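Local coordinates for protein syndapin (Drosophila melanogaster, PDB 3I2W) that probably takes part in endocytosis and the internalization of plasma membrane proteins, forming homodimers and binding phospholipids as an F-BAR protein, at residues G71-V82 / V245-F255. Sequence-based numbering, arbitrary orientation.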
ATOM      1  N   GLY B  71       0.897  -7.745  22.608  1.00 27.76           N
ATOM      2  CA  GLY B  71      -0.163  -6.903  22.087  1.00 29.07           C
ATOM      3  C   GLY B  71       0.087  -6.247  20.732  1.00 28.82           C
ATOM      4  O   GLY B  71      -0.815  -6.172  19.901  1.00 28.86           O
ATOM      5  N   VAL B  72       1.298  -5.776  20.505  1.00 28.35           N
ATOM      6  CA  VAL B  72       1.574  -5.074  19.284  1.00 28.83           C
ATOM      7  C   VAL B  72       1.485  -6.064  18.122  1.00 29.19           C
ATOM      8  O   VAL B  72       1.007  -5.729  17.084  1.00 28.95           O
ATOM      9  CB  VAL B  72       2.960  -4.403  19.376  1.00 28.50           C
ATOM     10  CG1 VAL B  72       3.623  -4.363  18.083  1.00 30.19           C
ATOM     11  CG2 VAL B  72       2.806  -3.040  19.795  1.00 29.17           C
ATOM     12  N   LEU B  73       1.950  -7.290  18.320  1.00 30.26           N
ATOM     13  CA  LEU B  73       1.965  -8.311  17.274  1.00 31.10           C
ATOM     14  C   LEU B  73       0.542  -8.767  16.945  1.00 31.33           C
ATOM     15  O   LEU B  73       0.206  -9.042  15.800  1.00 32.39           O
ATOM     16  CB  LEU B  73       2.835  -9.510  17.692  1.00 31.25           C
ATOM     17  CG  LEU B  73       4.242  -9.290  18.323  1.00 33.45           C
ATOM     18  CD1 LEU B  73       4.909 -10.604  18.479  1.00 36.07           C
ATOM     19  CD2 LEU B  73       5.217  -8.393  17.563  1.00 30.34           C
ATOM     20  N   THR B  74      -0.292  -8.863  17.959  1.00 31.10           N
ATOM     21  CA  THR B  74      -1.691  -9.119  17.744  1.00 31.10           C
ATOM     22  C   THR B  74      -2.346  -7.990  16.918  1.00 30.56           C
ATOM     23  O   THR B  74      -3.051  -8.289  15.997  1.00 29.50           O
ATOM     24  CB  THR B  74      -2.367  -9.371  19.090  1.00 31.04           C
ATOM     25  OG1 THR B  74      -2.172 -10.745  19.407  1.00 34.51           O
ATOM     26  CG2 THR B  74      -3.841  -9.093  19.058  1.00 29.40           C
ATOM     27  N   GLU B  75      -2.074  -6.718  17.254  1.00 30.41           N
ATOM     28  CA  GLU B  75      -2.517  -5.536  16.490  1.00 29.74           C
ATOM     29  C   GLU B  75      -2.244  -5.671  15.000  1.00 29.66           C
ATOM     30  O   GLU B  75      -3.134  -5.527  14.171  1.00 30.00           O
ATOM     31  CB  GLU B  75      -1.783  -4.298  16.928  1.00 28.77           C
ATOM     32  CG  GLU B  75      -2.337  -3.086  16.309  1.00 29.99           C
ATOM     33  CD  GLU B  75      -1.505  -2.439  15.169  1.00 32.88           C
ATOM     34  OE1 GLU B  75      -0.353  -2.847  14.853  1.00 25.99           O
ATOM     35  OE2 GLU B  75      -2.064  -1.442  14.611  1.00 34.85           O
ATOM     36  N   SER B  76      -1.005  -5.947  14.667  1.00 28.79           N
ATOM     37  CA  SER B  76      -0.624  -5.991  13.312  1.00 28.97           C
ATOM     38  C   SER B  76      -1.280  -7.208  12.649  1.00 29.25           C
ATOM     39  O   SER B  76      -1.309  -7.320  11.424  1.00 29.77           O
ATOM     40  CB  SER B  76       0.887  -6.096  13.252  1.00 29.18           C
ATOM     41  OG  SER B  76       1.302  -7.376  13.719  1.00 30.80           O
ATOM     42  N   GLU B  77      -1.771  -8.152  13.435  1.00 28.53           N
ATOM     43  CA  GLU B  77      -2.331  -9.308  12.794  1.00 28.14           C
ATOM     44  C   GLU B  77      -3.746  -9.004  12.335  1.00 27.77           C
ATOM     45  O   GLU B  77      -4.157  -9.325  11.222  1.00 27.48           O
ATOM     46  CB  GLU B  77      -2.172 -10.572  13.652  1.00 28.01           C
ATOM     47  CG  GLU B  77      -0.901 -11.301  13.180  1.00 31.71           C
ATOM     48  CD  GLU B  77      -0.478 -12.567  13.948  1.00 38.87           C
ATOM     49  OE1 GLU B  77       0.617 -13.110  13.568  1.00 40.83           O
ATOM     50  OE2 GLU B  77      -1.189 -13.026  14.905  1.00 40.08           O
ATOM     51  N   ARG B  78      -4.453  -8.315  13.202  1.00 27.52           N
ATOM     52  CA  ARG B  78      -5.777  -7.892  12.960  1.00 28.19           C
ATOM     53  C   ARG B  78      -5.759  -6.856  11.836  1.00 27.32           C
ATOM     54  O   ARG B  78      -6.694  -6.777  11.049  1.00 27.26           O
ATOM     55  CB  ARG B  78      -6.341  -7.267  14.238  1.00 29.30           C
ATOM     56  CG  ARG B  78      -6.562  -8.193  15.447  1.00 33.26           C
ATOM     57  CD  ARG B  78      -7.971  -8.830  15.512  1.00 42.94           C
ATOM     58  NE  ARG B  78      -8.075  -9.682  16.712  1.00 52.91           N
ATOM     59  CZ  ARG B  78      -7.317 -10.763  16.969  1.00 52.95           C
ATOM     60  NH1 ARG B  78      -6.380 -11.173  16.106  1.00 52.37           N
ATOM     61  NH2 ARG B  78      -7.512 -11.433  18.098  1.00 51.48           N
ATOM     62  N   ILE B  79      -4.686  -6.074  11.739  1.00 26.35           N
ATOM     63  CA  ILE B  79      -4.643  -5.058  10.718  1.00 24.78           C
ATOM     64  C   ILE B  79      -4.480  -5.753   9.377  1.00 25.66           C
ATOM     65  O   ILE B  79      -5.166  -5.388   8.375  1.00 25.52           O
ATOM     66  CB  ILE B  79      -3.530  -4.034  10.915  1.00 24.35           C
ATOM     67  CG1 ILE B  79      -3.906  -3.046  12.003  1.00 21.87           C
ATOM     68  CG2 ILE B  79      -3.343  -3.253   9.626  1.00 22.98           C
ATOM     69  CD1 ILE B  79      -5.075  -2.250  11.609  1.00 20.03           C
ATOM     70  N   SER B  80      -3.597  -6.753   9.365  1.00 24.69           N
ATOM     71  CA  SER B  80      -3.323  -7.472   8.175  1.00 25.40           C
ATOM     72  C   SER B  80      -4.598  -8.138   7.665  1.00 26.03           C
ATOM     73  O   SER B  80      -4.818  -8.220   6.474  1.00 26.48           O
ATOM     74  CB  SER B  80      -2.227  -8.521   8.391  1.00 25.83           C
ATOM     75  OG  SER B  80      -2.757  -9.668   9.025  1.00 27.14           O
ATOM     76  N   ASP B  81      -5.449  -8.622   8.541  1.00 26.23           N
ATOM     77  CA  ASP B  81      -6.666  -9.193   8.046  1.00 26.65           C
ATOM     78  C   ASP B  81      -7.536  -8.150   7.345  1.00 27.01           C
ATOM     79  O   ASP B  81      -8.053  -8.360   6.202  1.00 28.47           O
ATOM     80  CB  ASP B  81      -7.459  -9.753   9.176  1.00 27.27           C
ATOM     81  CG  ASP B  81      -6.797 -10.933   9.817  1.00 30.30           C
ATOM     82  OD1 ASP B  81      -5.897 -11.565   9.180  1.00 29.49           O
ATOM     83  OD2 ASP B  81      -7.190 -11.202  10.992  1.00 35.26           O
ATOM     84  N   VAL B  82      -7.749  -7.039   8.020  1.00 25.56           N
ATOM     85  CA  VAL B  82      -8.397  -5.954   7.343  1.00 24.03           C
ATOM     86  C   VAL B  82      -7.807  -5.810   5.937  1.00 24.75           C
ATOM     87  O   VAL B  82      -8.539  -5.777   4.947  1.00 23.78           O
ATOM     88  CB  VAL B  82      -8.244  -4.660   8.132  1.00 23.59           C
ATOM     89  CG1 VAL B  82      -8.463  -3.441   7.253  1.00 18.46           C
ATOM     90  CG2 VAL B  82      -9.151  -4.709   9.330  1.00 21.59           C
ATOM     91  N   VAL B 245     -14.820  -0.111   8.286  1.00 38.76           N
ATOM     92  CA  VAL B 245     -14.354  -1.361   8.806  1.00 40.42           C
ATOM     93  C   VAL B 245     -14.744  -1.337  10.311  1.00 41.60           C
ATOM     94  O   VAL B 245     -14.250  -0.513  11.076  1.00 41.42           O
ATOM     95  CB  VAL B 245     -12.856  -1.391   8.603  1.00 41.05           C
ATOM     96  CG1 VAL B 245     -12.251  -2.740   9.020  1.00 41.72           C
ATOM     97  CG2 VAL B 245     -12.530  -1.069   7.177  1.00 39.35           C
ATOM     98  N   GLN B 246     -15.689  -2.174  10.721  1.00 43.21           N
ATOM     99  CA  GLN B 246     -16.284  -2.028  12.077  1.00 44.14           C
ATOM    100  C   GLN B 246     -15.438  -2.558  13.195  1.00 42.75           C
ATOM    101  O   GLN B 246     -15.639  -2.233  14.345  1.00 42.44           O
ATOM    102  CB  GLN B 246     -17.633  -2.667  12.139  1.00 45.25           C
ATOM    103  CG  GLN B 246     -18.640  -1.699  11.592  1.00 51.45           C
ATOM    104  CD  GLN B 246     -19.762  -2.399  10.873  1.00 59.84           C
ATOM    105  OE1 GLN B 246     -20.167  -1.972   9.777  1.00 63.18           O
ATOM    106  NE2 GLN B 246     -20.280  -3.490  11.472  1.00 61.48           N
ATOM    107  N   SER B 247     -14.439  -3.321  12.800  1.00 41.64           N
ATOM    108  CA  SER B 247     -13.558  -3.970  13.687  1.00 40.23           C
ATOM    109  C   SER B 247     -12.434  -3.032  14.141  1.00 40.12           C
ATOM    110  O   SER B 247     -11.944  -3.141  15.262  1.00 41.04           O
ATOM    111  CB  SER B 247     -13.021  -5.193  12.978  1.00 40.15           C
ATOM    112  OG  SER B 247     -12.095  -4.816  11.987  1.00 38.89           O
ATOM    113  N   LEU B 248     -12.035  -2.104  13.288  1.00 39.04           N
ATOM    114  CA  LEU B 248     -10.992  -1.145  13.603  1.00 37.73           C
ATOM    115  C   LEU B 248     -11.036  -0.615  15.052  1.00 37.55           C
ATOM    116  O   LEU B 248     -10.103  -0.857  15.810  1.00 37.11           O
ATOM    117  CB  LEU B 248     -11.060  -0.009  12.598  1.00 37.44           C
ATOM    118  CG  LEU B 248      -9.764   0.360  11.947  1.00 37.61           C
ATOM    119  CD1 LEU B 248      -9.113  -0.907  11.593  1.00 41.87           C
ATOM    120  CD2 LEU B 248     -10.103   1.072  10.728  1.00 38.78           C
ATOM    121  N   PRO B 249     -12.127   0.074  15.459  1.00 37.62           N
ATOM    122  CA  PRO B 249     -12.172   0.487  16.868  1.00 37.71           C
ATOM    123  C   PRO B 249     -11.811  -0.655  17.795  1.00 37.41           C
ATOM    124  O   PRO B 249     -10.970  -0.505  18.647  1.00 37.42           O
ATOM    125  CB  PRO B 249     -13.640   0.911  17.070  1.00 36.62           C
ATOM    126  CG  PRO B 249     -14.023   1.358  15.782  1.00 36.65           C
ATOM    127  CD  PRO B 249     -13.442   0.309  14.847  1.00 37.59           C
ATOM    128  N   GLN B 250     -12.394  -1.815  17.581  1.00 38.10           N
ATOM    129  CA  GLN B 250     -12.180  -2.907  18.491  1.00 38.85           C
ATOM    130  C   GLN B 250     -10.679  -3.369  18.596  1.00 38.17           C
ATOM    131  O   GLN B 250     -10.179  -3.475  19.678  1.00 39.29           O
ATOM    132  CB  GLN B 250     -13.094  -4.020  18.083  1.00 39.53           C
ATOM    133  CG  GLN B 250     -13.115  -5.206  19.037  1.00 46.54           C
ATOM    134  CD  GLN B 250     -13.609  -6.500  18.345  1.00 53.28           C
ATOM    135  OE1 GLN B 250     -14.313  -6.457  17.304  1.00 56.91           O
ATOM    136  NE2 GLN B 250     -13.237  -7.649  18.916  1.00 54.41           N
ATOM    137  N   ILE B 251      -9.980  -3.640  17.487  1.00 36.26           N
ATOM    138  CA  ILE B 251      -8.528  -3.804  17.448  1.00 33.21           C
ATOM    139  C   ILE B 251      -7.721  -2.903  18.416  1.00 32.44           C
ATOM    140  O   ILE B 251      -6.916  -3.413  19.175  1.00 31.77           O
ATOM    141  CB  ILE B 251      -8.018  -3.545  16.039  1.00 32.18           C
ATOM    142  CG1 ILE B 251      -8.238  -4.747  15.198  1.00 29.00           C
ATOM    143  CG2 ILE B 251      -6.539  -3.303  16.022  1.00 33.56           C
ATOM    144  CD1 ILE B 251      -9.155  -4.529  14.111  1.00 30.62           C
ATOM    145  N   TYR B 252      -7.949  -1.590  18.377  1.00 30.89           N
ATOM    146  CA  TYR B 252      -7.306  -0.661  19.285  1.00 30.68           C
ATOM    147  C   TYR B 252      -7.836  -0.767  20.729  1.00 31.48           C
ATOM    148  O   TYR B 252      -7.061  -0.832  21.636  1.00 32.04           O
ATOM    149  CB  TYR B 252      -7.235   0.754  18.685  1.00 29.02           C
ATOM    150  CG  TYR B 252      -6.395   0.627  17.472  1.00 31.01           C
ATOM    151  CD1 TYR B 252      -5.018   0.727  17.520  1.00 30.92           C
ATOM    152  CD2 TYR B 252      -6.958   0.245  16.284  1.00 35.05           C
ATOM    153  CE1 TYR B 252      -4.251   0.509  16.398  1.00 30.10           C
ATOM    154  CE2 TYR B 252      -6.199   0.025  15.176  1.00 34.25           C
ATOM    155  CZ  TYR B 252      -4.861   0.133  15.236  1.00 31.98           C
ATOM    156  OH  TYR B 252      -4.168  -0.134  14.068  1.00 35.17           O
ATOM    157  N   GLU B 253      -9.134  -0.838  20.936  1.00 32.22           N
ATOM    158  CA  GLU B 253      -9.650  -1.047  22.241  1.00 34.05           C
ATOM    159  C   GLU B 253      -8.896  -2.215  22.942  1.00 33.75           C
ATOM    160  O   GLU B 253      -8.415  -2.104  24.066  1.00 33.42           O
ATOM    161  CB  GLU B 253     -11.150  -1.359  22.131  1.00 33.85           C
ATOM    162  CG  GLU B 253     -11.779  -1.652  23.513  1.00 43.26           C
ATOM    163  CD  GLU B 253     -13.341  -1.711  23.457  1.00 59.12           C
ATOM    164  OE1 GLU B 253     -13.906  -1.765  22.277  1.00 55.18           O
ATOM    165  OE2 GLU B 253     -14.007  -1.707  24.588  1.00 56.79           O
ATOM    166  N   GLU B 254      -8.787  -3.325  22.237  1.00 34.08           N
ATOM    167  CA  GLU B 254      -8.313  -4.556  22.787  1.00 34.77           C
ATOM    168  C   GLU B 254      -6.825  -4.477  22.957  1.00 35.06           C
ATOM    169  O   GLU B 254      -6.256  -4.902  23.953  1.00 35.25           O
ATOM    170  CB  GLU B 254      -8.639  -5.667  21.828  1.00 35.32           C
ATOM    171  CG  GLU B 254      -7.525  -6.711  21.732  1.00 40.04           C
ATOM    172  CD  GLU B 254      -7.725  -7.822  20.642  1.00 44.67           C
ATOM    173  OE1 GLU B 254      -7.675  -7.594  19.415  1.00 45.14           O
ATOM    174  OE2 GLU B 254      -7.864  -8.979  21.035  1.00 48.63           O
ATOM    175  N   PHE B 255      -6.173  -3.894  21.960  1.00 35.33           N
ATOM    176  CA  PHE B 255      -4.753  -3.598  22.041  1.00 33.08           C
ATOM    177  C   PHE B 255      -4.406  -2.823  23.296  1.00 31.84           C
ATOM    178  O   PHE B 255      -3.407  -3.097  23.904  1.00 31.91           O
ATOM    179  CB  PHE B 255      -4.328  -2.867  20.792  1.00 33.47           C
ATOM    180  CG  PHE B 255      -2.882  -2.510  20.743  1.00 36.61           C
ATOM    181  CD1 PHE B 255      -1.953  -3.109  21.587  1.00 41.74           C
ATOM    182  CD2 PHE B 255      -2.426  -1.574  19.841  1.00 38.42           C
ATOM    183  CE1 PHE B 255      -0.578  -2.760  21.559  1.00 39.64           C
ATOM    184  CE2 PHE B 255      -1.070  -1.243  19.807  1.00 40.25           C
ATOM    185  CZ  PHE B 255      -0.152  -1.836  20.675  1.00 37.41           C
TER
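Phe255 lays its ring against the backbone at Gly71, with Phe255 CE1 3.6 Å from Gly71 C. Because Phe255 CG stands anti to its own backbone N (chi1 -180°), the ring is carried across to helix 63-105: Phe255 CZ meets Val72 CG2, while CB of Glu75 rests over one face of the ring near its rim. Farther along, Ile251 CG1 lies against CB and CG of Arg78, and at the far end CG2 of Val82 reaches CG1 of Val245 at 3.7 Å. Between these, Ile79 CD1 lies at the edge of the Tyr252 ring and also meets CD1 of Leu248. The two helical segments run nearly antiparallel (173°), their axes 9.8 Å apart: helix 247-260, which follows the long helix 169-240, is laid along helix 63-105 of the F-BAR domain. With an alanine in place of Phe255, a gap would probably open beside Gly71 and Val72, and Glu75 CB would lose the ring face it lies over. Polar groups edge this core. Tyr252 OH donates to Glu75 OE2 (2.5 Å), which accepts through its anti lone pair, with carboxylate and ring planes 67° apart. Glu75 OE1 meets Arg34 of the second subunit in a salt bridge, and the His237 ring of that subunit meets the Phe255 ring with the two planes inclined to each other, tying the contact into the homodimer. At the more exposed margin, Arg78 NE lies 3.4 Å from Glu254 OE1; the oxygen sits well off the guanidinium plane, making this a pairing of charges alone. The buried Glu75 carboxylate, met by a hydroxyl on OE2 and a guanidinium on OE1, is therefore likely to stay ionised, and it links the two helices to the second subunit.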